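Local coordinates for protein AtxE2 (Asticcacaulis excentricus, PDB 5TXE) that hydrolyses the isopeptide bond of the lasso peptides astexin-2 and astexin-3, recognising their threaded shape and converting them to linear peptides, at residues A[407-412]-A[500-505]; A[411-416]-A[471-476]; A[428-433]-A[509-514]; A[434-439]-A[452-457]. The protein carries 1 engineered substitution. All coordinates share one frame; numbering follows the deposited sequence.

Interaction 1 (A[407-412]-A[500-505]); sequences LRNRNG and LHTLED
The turn that follows edge strand 401-408 rests on helix 494-512 through Asn-409 and Arg-410, and the two residues behave quite differently. Asn-409 is the tight, buried part. Its CG sits in the crowded position between backbone N and carbonyl carbon (chi1 76°), which folds the amide back over its own turn. OD1 accepts from the backbone N of Asn-411 at 2.8 Å, making an Asx turn, and also from the N of Ile-413. ND2 points the other way and donates to Thr-502 OG1 at 2.9 Å, a moderately bent bond (145°) with the hydroxyl tilted out of the amide plane. Thr-502 OG1 is bonded as well to the carbonyl O of Asn-498, one helical turn back, so this buried hydroxyl has a partner on helix and turn alike. An alanine here would lose all three bonds of the amide and would probably loosen the turn as well as its tie to the helix.

Arg-410 forms the loose, exposed side. Its CD lies over the face of the His-501 ring, 4.3 Å from the centroid, while the guanidinium is turned 47° from the ring plane rather than stacked flat. NH2 forms a salt bridge with Glu-504 OE1 at 3.3 Å, weak as a hydrogen bond. NH1 pairs with the Asp-505 carboxylate, although those atoms are modelled too close together for their positions to be trusted. The contact fits an alpha/beta-hydrolase fold, with the first hairpin of the central sheet packed against the helix that precedes the nucleophile strand 521-525.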
loop_
_atom_site.group_PDB
_atom_site.type_symbol
_atom_site.label_atom_id
_atom_site.label_comp_id
_atom_site.label_asym_id
_atom_site.label_seq_id
_atom_site.Cartn_x
_atom_site.Cartn_y
_atom_site.Cartn_z
ATOM N N LEU A 407 16.099 -17.718 -1.192
ATOM C CA LEU A 407 16.018 -19.117 -1.354
ATOM C C LEU A 407 15.050 -19.456 -2.493
ATOM O O LEU A 407 14.367 -18.567 -3.046
ATOM C CB LEU A 407 15.638 -19.821 -0.051
ATOM C CG LEU A 407 14.292 -19.536 0.628
ATOM C CD1 LEU A 407 13.109 -20.238 -0.038
ATOM C CD2 LEU A 407 14.404 -20.011 2.085
ATOM N N ARG A 408 15.062 -20.723 -2.886
ATOM C CA ARG A 408 14.143 -21.193 -3.868
ATOM C C ARG A 408 13.280 -22.062 -3.032
ATOM O O ARG A 408 13.801 -22.801 -2.202
ATOM C CB ARG A 408 14.830 -21.990 -4.961
ATOM C CG ARG A 408 13.903 -22.256 -6.138
ATOM C CD ARG A 408 14.606 -22.997 -7.273
ATOM N NE ARG A 408 15.610 -22.213 -8.000
ATOM C CZ ARG A 408 15.340 -21.326 -8.947
ATOM N NH1 ARG A 408 14.085 -21.012 -9.275
ATOM N NH2 ARG A 408 16.330 -20.693 -9.558
ATOM N N ASN A 409 11.975 -21.940 -3.196
ATOM C CA ASN A 409 11.077 -22.683 -2.356
ATOM C C ASN A 409 10.839 -24.058 -2.945
ATOM O O ASN A 409 11.302 -24.353 -4.061
ATOM C CB ASN A 409 9.782 -21.886 -2.052
ATOM C CG ASN A 409 8.789 -21.821 -3.194
ATOM O OD1 ASN A 409 8.892 -22.525 -4.176
ATOM N ND2 ASN A 409 7.798 -20.904 -3.068
ATOM N N ARG A 410 10.108 -24.881 -2.199
ATOM C CA ARG A 410 9.845 -26.252 -2.604
ATOM C C ARG A 410 9.057 -26.362 -3.915
ATOM O O ARG A 410 9.078 -27.388 -4.575
ATOM C CB ARG A 410 9.228 -27.064 -1.445
ATOM C CG ARG A 410 8.013 -26.523 -0.652
ATOM C CD ARG A 410 7.472 -27.668 0.222
ATOM N NE ARG A 410 7.143 -27.434 1.623
ATOM C CZ ARG A 410 7.995 -27.140 2.606
ATOM N NH1 ARG A 410 9.264 -26.919 2.353
ATOM N NH2 ARG A 410 7.552 -27.025 3.851
ATOM N N ASN A 411 8.420 -25.297 -4.355
ATOM C CA ASN A 411 7.789 -25.324 -5.650
ATOM C C ASN A 411 8.655 -24.723 -6.723
ATOM O O ASN A 411 8.139 -24.396 -7.802
ATOM C CB ASN A 411 6.469 -24.578 -5.542
ATOM C CG ASN A 411 5.560 -25.224 -4.510
ATOM O OD1 ASN A 411 5.355 -24.734 -3.389
ATOM N ND2 ASN A 411 5.048 -26.376 -4.882
ATOM N N GLY A 412 9.954 -24.539 -6.436
ATOM C CA GLY A 412 10.896 -24.022 -7.450
ATOM C C GLY A 412 10.908 -22.510 -7.643
ATOM O O GLY A 412 11.432 -22.010 -8.603
ATOM N N LEU A 500 2.317 -20.745 2.612
ATOM C CA LEU A 500 2.614 -21.317 3.927
ATOM C C LEU A 500 3.904 -22.147 3.884
ATOM O O LEU A 500 4.751 -22.071 4.800
ATOM C CB LEU A 500 1.481 -22.177 4.384
ATOM C CG LEU A 500 1.698 -22.908 5.696
ATOM C CD1 LEU A 500 1.902 -21.974 6.846
ATOM C CD2 LEU A 500 0.512 -23.774 5.995
ATOM N N HIS A 501 4.066 -22.916 2.809
ATOM C CA HIS A 501 5.282 -23.726 2.663
ATOM C C HIS A 501 6.478 -22.853 2.529
ATOM O O HIS A 501 7.547 -23.190 3.033
ATOM C CB HIS A 501 5.194 -24.623 1.448
ATOM C CG HIS A 501 4.266 -25.793 1.582
ATOM N ND1 HIS A 501 4.127 -26.529 2.741
ATOM C CD2 HIS A 501 3.471 -26.387 0.668
ATOM C CE1 HIS A 501 3.273 -27.515 2.541
ATOM N NE2 HIS A 501 2.856 -27.447 1.292
ATOM N N THR A 502 6.332 -21.694 1.901
ATOM C CA THR A 502 7.470 -20.761 1.815
ATOM C C THR A 502 7.846 -20.227 3.164
ATOM O O THR A 502 9.008 -20.116 3.476
ATOM C CB THR A 502 7.181 -19.586 0.870
ATOM O OG1 THR A 502 6.830 -20.092 -0.407
ATOM C CG2 THR A 502 8.376 -18.667 0.718
ATOM N N LEU A 503 6.867 -19.910 3.989
ATOM C CA LEU A 503 7.193 -19.476 5.345
ATOM C C LEU A 503 7.897 -20.574 6.144
ATOM O O LEU A 503 8.823 -20.293 6.894
ATOM C CB LEU A 503 5.929 -19.059 6.101
ATOM C CG LEU A 503 5.325 -17.735 5.653
ATOM C CD1 LEU A 503 4.003 -17.555 6.316
ATOM C CD2 LEU A 503 6.253 -16.569 5.987
ATOM N N GLU A 504 7.411 -21.797 6.014
ATOM C CA GLU A 504 8.031 -22.943 6.651
ATOM C C GLU A 504 9.486 -23.144 6.131
ATOM O O GLU A 504 10.374 -23.379 6.930
ATOM C CB GLU A 504 7.186 -24.186 6.483
ATOM C CG GLU A 504 5.867 -24.137 7.276
ATOM C CD GLU A 504 4.915 -25.297 6.971
ATOM O OE1 GLU A 504 5.191 -26.091 6.027
ATOM O OE2 GLU A 504 3.888 -25.445 7.686
ATOM N N ASP A 505 9.741 -22.922 4.848
ATOM C CA ASP A 505 11.121 -22.965 4.315
ATOM C C ASP A 505 11.989 -21.903 4.959
ATOM O O ASP A 505 13.098 -22.185 5.389
ATOM C CB ASP A 505 11.136 -22.773 2.792
ATOM C CG ASP A 505 10.399 -23.891 2.051
ATOM O OD1 ASP A 505 10.309 -24.999 2.604
ATOM O OD2 ASP A 505 9.898 -23.684 0.913
#

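Interaction 2 (A[411-416]-A[471-476]); sequences NGIEVF and RSEASY
The connection of the hairpin formed by strands 401-408 and 414-421 packs here against the loop that leaves strand 463-467. Ile-413 carries the contact. Its CG1 lies anti to the carbonyl carbon (chi1 -68°), and the far end of the side chain reaches across the loop backbone, CD1 coming 3.6 Å from Arg-471 O and 4.0 Å from Glu-473 CG. CG2 lies against the same carbonyl, while CG1 meets the Tyr-476 ring obliquely at CE2, 4.1 Å away. Further out, the side chain of Asn-411 crosses that of Glu-473 at about a right angle, yet the planes of amide and carboxylate are only 22° apart. A glycine in place of Asn-411 would strip away this neighbour and would probably leave the end of Glu-473 less well confined.

The loop surface is shaped from within. Ser-475 OG donates to a lone pair of Ser-472 O at 2.5 Å and accepts from Arg-471 NE at 3.1 Å, and NH2 of Arg-471 lies over one face of the Tyr-476 ring, toward its rim. Ser-472 OG takes the backbone N of Ser-475, an ST motif, and is also bonded to Glu-489. Since these polar groups are engaged within the loop and with its neighbours, the hairpin is held to it mainly by van der Waals contact of one isoleucine.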
loop_
_atom_site.group_PDB
_atom_site.type_symbol
_atom_site.label_atom_id
_atom_site.label_comp_id
_atom_site.label_asym_id
_atom_site.label_seq_id
_atom_site.Cartn_x
_atom_site.Cartn_y
_atom_site.Cartn_z
ATOM N N ASN A 411 8.420 -25.297 -4.355
ATOM C CA ASN A 411 7.789 -25.324 -5.650
ATOM C C ASN A 411 8.655 -24.723 -6.723
ATOM O O ASN A 411 8.139 -24.396 -7.802
ATOM C CB ASN A 411 6.469 -24.578 -5.542
ATOM C CG ASN A 411 5.560 -25.224 -4.510
ATOM O OD1 ASN A 411 5.355 -24.734 -3.389
ATOM N ND2 ASN A 411 5.048 -26.376 -4.882
ATOM N N GLY A 412 9.954 -24.539 -6.436
ATOM C CA GLY A 412 10.896 -24.022 -7.450
ATOM C C GLY A 412 10.908 -22.510 -7.643
ATOM O O GLY A 412 11.432 -22.010 -8.603
ATOM N N ILE A 413 10.274 -21.761 -6.756
ATOM C CA ILE A 413 10.064 -20.329 -7.007
ATOM C C ILE A 413 11.057 -19.550 -6.204
ATOM O O ILE A 413 11.321 -19.871 -5.067
ATOM C CB ILE A 413 8.622 -19.925 -6.670
ATOM C CG1 ILE A 413 7.677 -20.569 -7.676
ATOM C CG2 ILE A 413 8.466 -18.412 -6.657
ATOM C CD1 ILE A 413 6.283 -20.769 -7.149
ATOM N N GLU A 414 11.628 -18.544 -6.824
ATOM C CA GLU A 414 12.595 -17.679 -6.161
ATOM C C GLU A 414 11.893 -16.810 -5.123
ATOM O O GLU A 414 10.871 -16.222 -5.400
ATOM C CB GLU A 414 13.293 -16.761 -7.185
ATOM C CG GLU A 414 14.089 -17.538 -8.244
ATOM C CD GLU A 414 14.739 -16.676 -9.319
ATOM O OE1 GLU A 414 14.704 -15.424 -9.267
ATOM O OE2 GLU A 414 15.365 -17.286 -10.187
ATOM N N VAL A 415 12.477 -16.729 -3.943
ATOM C CA VAL A 415 11.914 -15.983 -2.846
ATOM C C VAL A 415 12.962 -15.039 -2.276
ATOM O O VAL A 415 14.115 -15.434 -2.130
ATOM C CB VAL A 415 11.540 -16.946 -1.739
ATOM C CG1 VAL A 415 11.067 -16.178 -0.501
ATOM C CG2 VAL A 415 10.475 -17.902 -2.232
ATOM N N PHE A 416 12.580 -13.801 -1.956
ATOM C CA PHE A 416 13.412 -13.041 -1.029
ATOM C C PHE A 416 12.598 -12.628 0.202
ATOM O O PHE A 416 11.346 -12.649 0.171
ATOM C CB PHE A 416 14.088 -11.863 -1.725
ATOM C CG PHE A 416 13.222 -10.614 -1.856
ATOM C CD1 PHE A 416 12.413 -10.416 -2.961
ATOM C CD2 PHE A 416 13.280 -9.616 -0.882
ATOM C CE1 PHE A 416 11.664 -9.252 -3.113
ATOM C CE2 PHE A 416 12.516 -8.462 -0.992
ATOM C CZ PHE A 416 11.712 -8.273 -2.117
ATOM N N ARG A 471 5.824 -15.009 -5.828
ATOM C CA ARG A 471 4.999 -15.308 -6.989
ATOM C C ARG A 471 4.262 -16.643 -6.888
ATOM O O ARG A 471 4.765 -17.624 -6.278
ATOM C CB ARG A 471 5.848 -15.258 -8.264
ATOM C CG ARG A 471 6.123 -13.819 -8.695
ATOM C CD ARG A 471 6.738 -13.724 -10.081
ATOM N NE ARG A 471 5.892 -14.281 -11.147
ATOM C CZ ARG A 471 6.295 -14.501 -12.401
ATOM N NH1 ARG A 471 7.531 -14.194 -12.778
ATOM N NH2 ARG A 471 5.462 -15.035 -13.288
ATOM N N SER A 472 3.046 -16.668 -7.438
ATOM C CA SER A 472 2.295 -17.908 -7.433
ATOM C C SER A 472 2.705 -18.757 -8.653
ATOM O O SER A 472 3.181 -18.216 -9.638
ATOM C CB SER A 472 0.807 -17.645 -7.520
ATOM O OG SER A 472 0.506 -17.049 -8.760
ATOM N N GLU A 473 2.465 -20.058 -8.578
ATOM C CA GLU A 473 2.646 -20.961 -9.738
ATOM C C GLU A 473 1.800 -20.485 -10.927
ATOM O O GLU A 473 2.264 -20.464 -12.061
ATOM C CB GLU A 473 2.266 -22.394 -9.349
ATOM C CG GLU A 473 3.143 -22.952 -8.205
ATOM C CD GLU A 473 2.725 -24.323 -7.648
ATOM O OE1 GLU A 473 2.670 -25.278 -8.453
ATOM O OE2 GLU A 473 2.480 -24.454 -6.404
ATOM N N ALA A 474 0.559 -20.080 -10.646
ATOM C CA ALA A 474 -0.370 -19.618 -11.674
ATOM C C ALA A 474 0.166 -18.419 -12.427
ATOM O O ALA A 474 -0.163 -18.222 -13.583
ATOM C CB ALA A 474 -1.716 -19.257 -11.067
ATOM N N SER A 475 0.946 -17.570 -11.762
ATOM C CA SER A 475 1.503 -16.403 -12.440
ATOM C C SER A 475 2.542 -16.799 -13.517
ATOM O O SER A 475 2.893 -15.970 -14.346
ATOM C CB SER A 475 2.141 -15.460 -11.434
ATOM O OG SER A 475 3.327 -16.054 -10.902
ATOM N N TYR A 476 3.019 -18.044 -13.482
ATOM C CA TYR A 476 3.905 -18.606 -14.513
ATOM C C TYR A 476 3.179 -19.326 -15.681
ATOM O O TYR A 476 3.840 -19.904 -16.550
ATOM C CB TYR A 476 4.912 -19.589 -13.868
ATOM C CG TYR A 476 5.945 -18.878 -13.032
ATOM C CD1 TYR A 476 6.985 -18.201 -13.644
ATOM C CD2 TYR A 476 5.859 -18.842 -11.644
ATOM C CE1 TYR A 476 7.920 -17.523 -12.909
ATOM C CE2 TYR A 476 6.801 -18.177 -10.894
ATOM C CZ TYR A 476 7.825 -17.512 -11.537
ATOM O OH TYR A 476 8.777 -16.822 -10.837
#

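Interaction 3 (A[428-433]-A[509-514]); sequences GTRLPL and DLDRRG
This is a polar contact with a small apolar end, made where helix 494-512 finishes, beside the lead-in to strand 431-436 and away from the annotated sites. Arg-430 does most of the work. Its chain runs extended from CG to NE, carrying the guanidinium across to the last turn of the helix. There NH1 donates to the carbonyl O of Asp-511 at 3.2 Å along a fairly straight line (160°), arriving in the carbonyl plane on a lone pair, and the oxygen lies close to the guanidinium plane. The same NH1 forms a salt bridge with Asp-511 OD1 at 3.1 Å; as a hydrogen bond it is weak and strongly bent, and the carboxylate plane stands 79° from that of the guanidinium. Asp-511 can offer its backbone O and OD1 to one nitrogen because its CG is anti to the backbone N (chi1 -174°), swung beside its own carbonyl. NH1 is bonded to Ile-516 O as well, so it links the helix end to the short strand beyond.

The helix closes in a Schellman motif at Gly-514, whose positive phi turns the chain out of the helix. Its N donates to Asp-511 O at 2.9 Å, so that carbonyl serves two donors. Gly-514 CA comes over one face of the guanidinium, toward its rim, 3.7 Å from Arg-430 CZ, and Arg-430 CG rests on Gly-514 O at 3.6 Å. Deeper in, beyond the charged groups, Leu-433 CD2 meets Leu-510 CD1 tip to tip at 4.2 Å, with Ile-516 touching both leucines.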
loop_
_atom_site.group_PDB
_atom_site.type_symbol
_atom_site.label_atom_id
_atom_site.label_comp_id
_atom_site.label_asym_id
_atom_site.label_seq_id
_atom_site.Cartn_x
_atom_site.Cartn_y
_atom_site.Cartn_z
ATOM N N GLY A 428 25.134 -17.147 18.004
ATOM C CA GLY A 428 25.086 -18.235 18.993
ATOM C C GLY A 428 23.800 -18.219 19.793
ATOM O O GLY A 428 23.431 -19.213 20.445
ATOM N N THR A 429 23.115 -17.080 19.718
ATOM C CA THR A 429 21.926 -16.802 20.494
ATOM C C THR A 429 20.728 -17.271 19.666
ATOM O O THR A 429 20.547 -16.775 18.546
ATOM C CB THR A 429 21.811 -15.264 20.736
ATOM O OG1 THR A 429 23.017 -14.775 21.334
ATOM C CG2 THR A 429 20.611 -14.903 21.630
ATOM N N ARG A 430 19.911 -18.194 20.192
ATOM C CA ARG A 430 18.659 -18.571 19.494
ATOM C C ARG A 430 17.494 -17.690 19.908
ATOM O O ARG A 430 17.071 -17.751 21.042
ATOM C CB ARG A 430 18.243 -19.977 19.787
ATOM C CG ARG A 430 18.807 -20.976 18.823
ATOM C CD ARG A 430 18.171 -22.345 18.999
ATOM N NE ARG A 430 18.964 -23.311 18.272
ATOM C CZ ARG A 430 18.864 -23.579 16.968
ATOM N NH1 ARG A 430 17.982 -22.984 16.169
ATOM N NH2 ARG A 430 19.684 -24.469 16.451
ATOM N N LEU A 431 16.967 -16.891 18.986
ATOM C CA LEU A 431 15.907 -15.891 19.299
ATOM C C LEU A 431 14.463 -16.348 19.008
ATOM O O LEU A 431 14.243 -17.175 18.164
ATOM C CB LEU A 431 16.141 -14.643 18.484
ATOM C CG LEU A 431 17.456 -13.932 18.798
ATOM C CD1 LEU A 431 17.705 -12.921 17.719
ATOM C CD2 LEU A 431 17.451 -13.229 20.154
ATOM N N PRO A 432 13.479 -15.782 19.718
ATOM C CA PRO A 432 12.104 -15.905 19.218
ATOM C C PRO A 432 11.964 -15.079 17.941
ATOM O O PRO A 432 12.692 -14.115 17.713
ATOM C CB PRO A 432 11.272 -15.350 20.360
ATOM C CG PRO A 432 12.154 -14.305 20.985
ATOM C CD PRO A 432 13.570 -14.898 20.894
ATOM N N LEU A 433 11.094 -15.522 17.071
ATOM C CA LEU A 433 10.906 -14.918 15.793
ATOM C C LEU A 433 9.495 -14.374 15.636
ATOM O O LEU A 433 8.501 -15.041 16.003
ATOM C CB LEU A 433 11.108 -15.998 14.750
ATOM C CG LEU A 433 10.904 -15.590 13.277
ATOM C CD1 LEU A 433 11.854 -14.538 12.790
ATOM C CD2 LEU A 433 10.989 -16.798 12.368
ATOM N N ASP A 509 15.177 -22.565 7.379
ATOM C CA ASP A 509 16.484 -21.994 7.106
ATOM C C ASP A 509 17.063 -21.323 8.340
ATOM O O ASP A 509 18.215 -21.534 8.695
ATOM C CB ASP A 509 16.369 -20.976 5.947
ATOM C CG ASP A 509 17.724 -20.349 5.539
ATOM O OD1 ASP A 509 18.495 -21.005 4.831
ATOM O OD2 ASP A 509 18.013 -19.181 5.884
ATOM N N LEU A 510 16.289 -20.441 8.956
ATOM C CA LEU A 510 16.805 -19.660 10.052
ATOM C C LEU A 510 17.035 -20.578 11.244
ATOM O O LEU A 510 17.929 -20.341 12.034
ATOM C CB LEU A 510 15.826 -18.564 10.440
ATOM C CG LEU A 510 15.592 -17.464 9.428
ATOM C CD1 LEU A 510 14.415 -16.601 9.877
ATOM C CD2 LEU A 510 16.841 -16.629 9.332
ATOM N N ASP A 511 16.258 -21.640 11.324
ATOM C CA ASP A 511 16.477 -22.695 12.325
ATOM C C ASP A 511 17.844 -23.416 12.144
ATOM O O ASP A 511 18.607 -23.517 13.066
ATOM C CB ASP A 511 15.350 -23.712 12.258
ATOM C CG ASP A 511 15.425 -24.772 13.363
ATOM O OD1 ASP A 511 16.240 -24.669 14.293
ATOM O OD2 ASP A 511 14.634 -25.740 13.290
ATOM N N ARG A 512 18.154 -23.831 10.930
ATOM C CA ARG A 512 19.451 -24.446 10.616
ATOM C C ARG A 512 20.593 -23.500 10.899
ATOM O O ARG A 512 21.614 -23.930 11.364
ATOM C CB ARG A 512 19.505 -24.889 9.145
ATOM C CG ARG A 512 18.642 -26.113 8.903
ATOM C CD ARG A 512 18.682 -26.634 7.455
ATOM N NE ARG A 512 17.335 -26.973 6.946
ATOM C CZ ARG A 512 16.571 -27.978 7.418
ATOM N NH1 ARG A 512 17.005 -28.735 8.432
ATOM N NH2 ARG A 512 15.363 -28.227 6.892
ATOM N N ARG A 513 20.438 -22.206 10.635
ATOM C CA ARG A 513 21.485 -21.262 10.958
ATOM C C ARG A 513 21.633 -21.032 12.477
ATOM O O ARG A 513 22.547 -20.341 12.894
ATOM C CB ARG A 513 21.277 -19.929 10.226
ATOM C CG ARG A 513 21.506 -20.102 8.719
ATOM C CD ARG A 513 20.982 -18.955 7.881
ATOM N NE ARG A 513 21.507 -17.689 8.370
ATOM C CZ ARG A 513 21.488 -16.548 7.689
ATOM N NH1 ARG A 513 21.000 -16.483 6.444
ATOM N NH2 ARG A 513 21.962 -15.451 8.268
ATOM N N GLY A 514 20.780 -21.613 13.307
ATOM C CA GLY A 514 20.893 -21.376 14.730
ATOM C C GLY A 514 20.467 -19.975 15.132
ATOM O O GLY A 514 20.800 -19.512 16.217
#

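Interaction 4 (A[434-439]-A[452-457]); sequences VIVQYS and NPILPL
Val-434 and Val-436 project from the same side of strand 431-436 and form two bumps against the start of helix 454-459. Val-436 is the deeper one. Its two methyls fit a hollow walled by Asn-452 and Ile-454: CG2 sits 3.9 Å from Asn-452 CB, and CG1 sits 3.9 Å from Ile-454 CD1. The branch point also takes part, with Val-436 CB 4.1 Å from Ile-454 CG1. In the other direction the helix supplies the bump. Leu-457 CD1 comes down over the strand between the two valines, 3.7 Å from Val-434 CG1 and 4.4 Å from Val-436 CG2, with the Leu-457 and Val-434 side chains crossing at about a right angle. Both valines have CG1 anti to the backbone N (chi1 172° and 177°), which turns that methyl to the helix.

The helix belongs to a beta-alpha-beta crossover between strands 431-436 and 463-467, with Pro-453 at its N-cap. Just past the valines comes a cis peptide before Tyr-438, the residue that stabilises the alkoxide intermediate; its ring meets an aromatic side chain of the bound peptide edge to face. Between these two segments the contact is buried and almost wholly apolar, so it holds by fit rather than by directed bonds, beside the strand that leads to Tyr-438.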
loop_
_atom_site.group_PDB
_atom_site.type_symbol
_atom_site.label_atom_id
_atom_site.label_comp_id
_atom_site.label_asym_id
_atom_site.label_seq_id
_atom_site.Cartn_x
_atom_site.Cartn_y
_atom_site.Cartn_z
ATOM N N VAL A 434 9.393 -13.213 15.009
ATOM C CA VAL A 434 8.089 -12.676 14.610
ATOM C C VAL A 434 8.111 -12.422 13.111
ATOM O O VAL A 434 9.045 -11.805 12.581
ATOM C CB VAL A 434 7.780 -11.362 15.350
ATOM C CG1 VAL A 434 6.518 -10.728 14.785
ATOM C CG2 VAL A 434 7.658 -11.637 16.839
ATOM N N ILE A 435 7.074 -12.883 12.432
ATOM C CA ILE A 435 6.948 -12.730 10.981
ATOM C C ILE A 435 5.961 -11.598 10.668
ATOM O O ILE A 435 4.825 -11.604 11.177
ATOM C CB ILE A 435 6.480 -14.027 10.346
ATOM C CG1 ILE A 435 7.473 -15.155 10.659
ATOM C CG2 ILE A 435 6.361 -13.849 8.874
ATOM C CD1 ILE A 435 6.940 -16.532 10.327
ATOM N N VAL A 436 6.434 -10.628 9.871
ATOM C CA VAL A 436 5.670 -9.500 9.389
ATOM C C VAL A 436 5.530 -9.664 7.863
ATOM O O VAL A 436 6.520 -9.968 7.197
ATOM C CB VAL A 436 6.342 -8.206 9.733
ATOM C CG1 VAL A 436 5.611 -7.012 9.184
ATOM C CG2 VAL A 436 6.482 -8.080 11.203
ATOM N N GLN A 437 4.321 -9.463 7.324
ATOM C CA GLN A 437 4.037 -9.643 5.925
ATOM C C GLN A 437 3.485 -8.346 5.259
ATOM O O GLN A 437 3.072 -7.432 5.955
ATOM C CB GLN A 437 2.974 -10.730 5.771
ATOM C CG GLN A 437 3.159 -11.965 6.600
ATOM C CD GLN A 437 2.069 -12.972 6.297
ATOM O OE1 GLN A 437 2.022 -13.547 5.200
ATOM N NE2 GLN A 437 1.162 -13.165 7.239
ATOM N N TYR A 438 3.367 -8.276 3.928
ATOM C CA TYR A 438 3.828 -9.289 2.976
ATOM C C TYR A 438 4.605 -8.673 1.831
ATOM O O TYR A 438 4.735 -9.307 0.780
ATOM C CB TYR A 438 2.677 -10.102 2.389
ATOM C CG TYR A 438 1.456 -9.314 1.925
ATOM C CD1 TYR A 438 1.355 -8.828 0.610
ATOM C CD2 TYR A 438 0.393 -9.053 2.803
ATOM C CE1 TYR A 438 0.243 -8.125 0.200
ATOM C CE2 TYR A 438 -0.721 -8.365 2.384
ATOM C CZ TYR A 438 -0.813 -7.914 1.090
ATOM O OH TYR A 438 -1.931 -7.240 0.685
ATOM N N SER A 439 5.099 -7.448 2.046
ATOM C CA SER A 439 6.047 -6.840 1.150
ATOM C C SER A 439 7.200 -6.223 1.916
ATOM O O SER A 439 7.025 -5.606 2.978
ATOM C CB SER A 439 5.468 -5.835 0.153
ATOM O OG SER A 439 4.452 -5.097 0.702
ATOM N N ASN A 452 2.544 -3.706 12.051
ATOM C CA ASN A 452 3.402 -4.555 12.864
ATOM C C ASN A 452 4.805 -4.026 12.837
ATOM O O ASN A 452 5.474 -4.137 11.816
ATOM C CB ASN A 452 3.344 -5.986 12.365
ATOM C CG ASN A 452 1.955 -6.606 12.573
ATOM O OD1 ASN A 452 1.635 -7.028 13.669
ATOM N ND2 ASN A 452 1.119 -6.603 11.516
ATOM N N PRO A 453 5.263 -3.458 13.950
ATOM C CA PRO A 453 6.425 -2.543 13.931
ATOM C C PRO A 453 7.814 -3.258 13.927
ATOM O O PRO A 453 8.244 -3.834 14.941
ATOM C CB PRO A 453 6.227 -1.750 15.208
ATOM C CG PRO A 453 5.583 -2.695 16.113
ATOM C CD PRO A 453 4.698 -3.576 15.297
ATOM N N ILE A 454 8.485 -3.227 12.798
ATOM C CA ILE A 454 9.543 -4.184 12.548
ATOM C C ILE A 454 10.758 -3.838 13.377
ATOM O O ILE A 454 11.255 -4.661 14.137
ATOM C CB ILE A 454 9.865 -4.198 11.044
ATOM C CG1 ILE A 454 8.756 -4.935 10.342
ATOM C CG2 ILE A 454 11.210 -4.900 10.777
ATOM C CD1 ILE A 454 8.748 -4.705 8.864
ATOM N N LEU A 455 11.203 -2.601 13.287
ATOM C CA LEU A 455 12.409 -2.236 14.006
ATOM C C LEU A 455 12.184 -2.259 15.501
ATOM O O LEU A 455 12.995 -2.810 16.210
ATOM C CB LEU A 455 12.957 -0.878 13.485
ATOM C CG LEU A 455 13.249 -0.809 11.949
ATOM C CD1 LEU A 455 13.779 0.579 11.525
ATOM C CD2 LEU A 455 14.265 -1.869 11.564
ATOM N N PRO A 456 11.054 -1.675 16.006
ATOM C CA PRO A 456 10.785 -1.836 17.414
ATOM C C PRO A 456 10.701 -3.273 17.901
ATOM O O PRO A 456 11.143 -3.565 19.002
ATOM C CB PRO A 456 9.477 -1.099 17.594
ATOM C CG PRO A 456 9.466 -0.071 16.506
ATOM C CD PRO A 456 10.072 -0.784 15.359
ATOM N N LEU A 457 10.184 -4.202 17.092
ATOM C CA LEU A 457 10.194 -5.607 17.508
ATOM C C LEU A 457 11.649 -6.136 17.667
ATOM O O LEU A 457 11.981 -6.852 18.633
ATOM C CB LEU A 457 9.457 -6.489 16.502
ATOM C CG LEU A 457 7.940 -6.556 16.662
ATOM C CD1 LEU A 457 7.215 -7.141 15.461
ATOM C CD2 LEU A 457 7.582 -7.328 17.891
#

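In the fold
All four contacts belong to one mixed sheet and the helices around it. Interactions 1 and 2 share Asn-411 and Gly-412; their centres are 9 Å apart, and Leu-407 O probably hydrogen-bonds Val-415 N at 2.8 Å between the hairpin strands. Interactions 1 and 3 lie along helix 494-512, with centres 17 Å apart. Interactions 3 and 4 follow each other on strand 431-436, also 17 Å between centres. Leu-503 CD2 of interaction 1 touches Ile-435 CG2 of interaction 4 at 4.0 Å. Interaction 4 is nearest the chemistry: it holds Tyr-438, and the Asn-452 side chain is about 10 Å from that of Ala-527, the engineered replacement of the nucleophile.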